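Local structure of exonuclease (Laribacter hongkongensis, 3SYY) at residues C150-Y155 with F166-E171. The protein probably acts as a magnesium-dependent alkaline exonuclease that digests double-stranded DNA with strict 5'-to-3' polarity. Residues are numbered along the deposited sequence; the frame is centred on the assembly and turned at random.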
loop_
_atom_site.group_PDB
_atom_site.type_symbol
_atom_site.label_atom_id
_atom_site.label_comp_id
_atom_site.label_asym_id
_atom_site.label_seq_id
_atom_site.Cartn_x
_atom_site.Cartn_y
_atom_site.Cartn_z
ATOM N N CYS A 150 4.399 -5.116 -34.323
ATOM C CA CYS A 150 5.127 -4.455 -33.229
ATOM C C CYS A 150 5.948 -5.559 -32.583
ATOM O O CYS A 150 5.442 -6.621 -32.281
ATOM C CB CYS A 150 4.165 -3.899 -32.190
ATOM S SG CYS A 150 5.031 -3.054 -30.816
ATOM N N ASP A 151 7.231 -5.295 -32.429
ATOM C CA ASP A 151 8.124 -6.227 -31.739
ATOM C C ASP A 151 8.038 -5.867 -30.240
ATOM O O ASP A 151 8.312 -4.749 -29.843
ATOM C CB ASP A 151 9.548 -5.990 -32.226
ATOM C CG ASP A 151 9.899 -6.867 -33.469
ATOM O OD1 ASP A 151 9.169 -7.850 -33.726
ATOM O OD2 ASP A 151 10.862 -6.527 -34.182
ATOM N N PHE A 152 7.631 -6.821 -29.449
ATOM C CA PHE A 152 7.539 -6.620 -28.012
ATOM C C PHE A 152 8.876 -7.038 -27.417
ATOM O O PHE A 152 9.307 -8.162 -27.638
ATOM C CB PHE A 152 6.463 -7.544 -27.500
ATOM C CG PHE A 152 6.354 -7.549 -25.998
ATOM C CD1 PHE A 152 7.012 -8.525 -25.238
ATOM C CD2 PHE A 152 5.595 -6.578 -25.348
ATOM C CE1 PHE A 152 6.891 -8.542 -23.815
ATOM C CE2 PHE A 152 5.454 -6.595 -23.934
ATOM C CZ PHE A 152 6.145 -7.558 -23.164
ATOM N N VAL A 153 9.567 -6.129 -26.750
ATOM C CA VAL A 153 10.879 -6.431 -26.159
ATOM C C VAL A 153 10.697 -6.385 -24.640
ATOM O O VAL A 153 10.108 -5.413 -24.133
ATOM C CB VAL A 153 11.897 -5.355 -26.559
ATOM C CG1 VAL A 153 13.273 -5.538 -25.801
ATOM C CG2 VAL A 153 12.134 -5.410 -28.119
ATOM N N SER A 154 11.160 -7.432 -23.939
ATOM C CA SER A 154 11.373 -7.355 -22.482
ATOM C C SER A 154 12.888 -7.435 -22.204
ATOM O O SER A 154 13.602 -8.235 -22.854
ATOM C CB SER A 154 10.575 -8.472 -21.798
ATOM O OG SER A 154 10.695 -8.467 -20.381
ATOM N N TYR A 155 13.405 -6.579 -21.312
ATOM C CA TYR A 155 14.846 -6.505 -21.074
ATOM C C TYR A 155 15.168 -6.368 -19.587
ATOM O O TYR A 155 14.603 -5.489 -18.890
ATOM C CB TYR A 155 15.414 -5.307 -21.787
ATOM C CG TYR A 155 16.887 -5.100 -21.648
ATOM C CD1 TYR A 155 17.800 -5.928 -22.325
ATOM C CD2 TYR A 155 17.389 -4.034 -20.904
ATOM C CE1 TYR A 155 19.177 -5.712 -22.188
ATOM C CE2 TYR A 155 18.749 -3.810 -20.775
ATOM C CZ TYR A 155 19.634 -4.651 -21.434
ATOM O OH TYR A 155 20.961 -4.405 -21.270
ATOM N N PHE A 166 14.549 -10.437 -24.551
ATOM C CA PHE A 166 13.459 -11.226 -25.103
ATOM C C PHE A 166 12.717 -10.363 -26.101
ATOM O O PHE A 166 12.471 -9.166 -25.848
ATOM C CB PHE A 166 12.470 -11.693 -24.008
ATOM C CG PHE A 166 11.195 -12.285 -24.561
ATOM C CD1 PHE A 166 11.114 -13.626 -24.820
ATOM C CD2 PHE A 166 10.098 -11.468 -24.869
ATOM C CE1 PHE A 166 9.977 -14.181 -25.340
ATOM C CE2 PHE A 166 8.951 -11.996 -25.389
ATOM C CZ PHE A 166 8.868 -13.360 -25.604
ATOM N N CYS A 167 12.378 -10.949 -27.241
ATOM C CA CYS A 167 11.635 -10.191 -28.246
ATOM C C CYS A 167 10.725 -11.140 -28.996
ATOM O O CYS A 167 11.133 -12.303 -29.326
ATOM C CB CYS A 167 12.555 -9.403 -29.163
ATOM S SG CYS A 167 11.706 -8.554 -30.550
ATOM N N THR A 168 9.483 -10.704 -29.221
ATOM C CA THR A 168 8.531 -11.519 -30.034
ATOM C C THR A 168 7.659 -10.556 -30.854
ATOM O O THR A 168 7.372 -9.432 -30.392
ATOM C CB THR A 168 7.691 -12.471 -29.177
ATOM O OG1 THR A 168 7.028 -13.444 -29.998
ATOM C CG2 THR A 168 6.606 -11.708 -28.312
ATOM N N ARG A 169 7.264 -10.973 -32.063
ATOM C CA ARG A 169 6.558 -10.076 -32.973
ATOM C C ARG A 169 5.080 -10.264 -32.878
ATOM O O ARG A 169 4.591 -11.401 -32.924
ATOM C CB ARG A 169 6.937 -10.313 -34.434
ATOM C CG ARG A 169 6.482 -9.116 -35.333
ATOM C CD ARG A 169 7.302 -9.053 -36.592
ATOM N NE ARG A 169 8.606 -8.424 -36.360
ATOM C CZ ARG A 169 9.434 -8.102 -37.343
ATOM N NH1 ARG A 169 9.069 -8.344 -38.595
ATOM N NH2 ARG A 169 10.593 -7.540 -37.098
ATOM N N ILE A 170 4.365 -9.147 -32.754
ATOM C CA ILE A 170 2.903 -9.215 -32.680
ATOM C C ILE A 170 2.380 -8.565 -33.952
ATOM O O ILE A 170 2.608 -7.364 -34.188
ATOM C CB ILE A 170 2.353 -8.468 -31.415
ATOM C CG1 ILE A 170 2.994 -9.047 -30.128
ATOM C CG2 ILE A 170 0.797 -8.527 -31.402
ATOM C CD1 ILE A 170 2.624 -10.573 -29.792
ATOM N N GLU A 171 1.725 -9.365 -34.788
ATOM C CA GLU A 171 1.206 -8.887 -36.074
ATOM C C GLU A 171 -0.101 -8.122 -35.852
ATOM O O GLU A 171 -0.916 -8.542 -35.033
ATOM C CB GLU A 171 0.911 -10.095 -37.003
ATOM C CG GLU A 171 2.160 -10.927 -37.432
ATOM C CD GLU A 171 3.126 -10.147 -38.324
ATOM O OE1 GLU A 171 4.340 -10.306 -38.138
ATOM O OE2 GLU A 171 2.700 -9.338 -39.190
#
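With CG of Asp-151 beside its own backbone N and CG of Arg-169 anti to its N (chi1 -165°), the two side chains meet on one face of an antiparallel beta hairpin, where a bend at chi3 of Arg-169 (-80°) brings NE round to the carboxylate. The grip is side-on: NE of Arg-169 reaches OD1 of Asp-151 at 2.8 Å in an almost straight bond, and its NH2 reaches OD2 of the same carboxylate at 3.1 Å. Both oxygens are met on their syn side, though the two planes stand 37° apart. OD2 of Asp-151 also shares a hydrogen bond with OH of Tyr-75 from helix 59-79, while Trp-149 makes a cation-pi contact with Arg-169. Further along this face, SG of Cys-167 packs 3.7 Å from CB of Asp-151, and CG2 of Val-153 lies near the same sulfur.

The backbones are joined at three hydrogen-bonded pairs, Cys-150 with Ile-170, Phe-152 with Thr-168 and Ser-154 with Phe-166, each closed by two N-H...O bonds. Strand 165-171 is thereby added to the edge of the mixed sheet of this PDDEXK nuclease fold. On its other flank, strand 149-155 pairs in parallel with strand 109-114, which supplies the magnesium ligands Glu-112 and Ile-113; the side chain of Cys-150 comes about 4 Å from that of Glu-112 (nearest atoms).

The opposite face carries Phe-152, Thr-168 and Ile-170, covered by Pro-130, with Met-138 of helix 132-145 against Phe-152 and Ile-170. Here the two phenyl rings meet rim to rim, CD1 of Phe-152 lying 4.0 Å from CE2 of Phe-166.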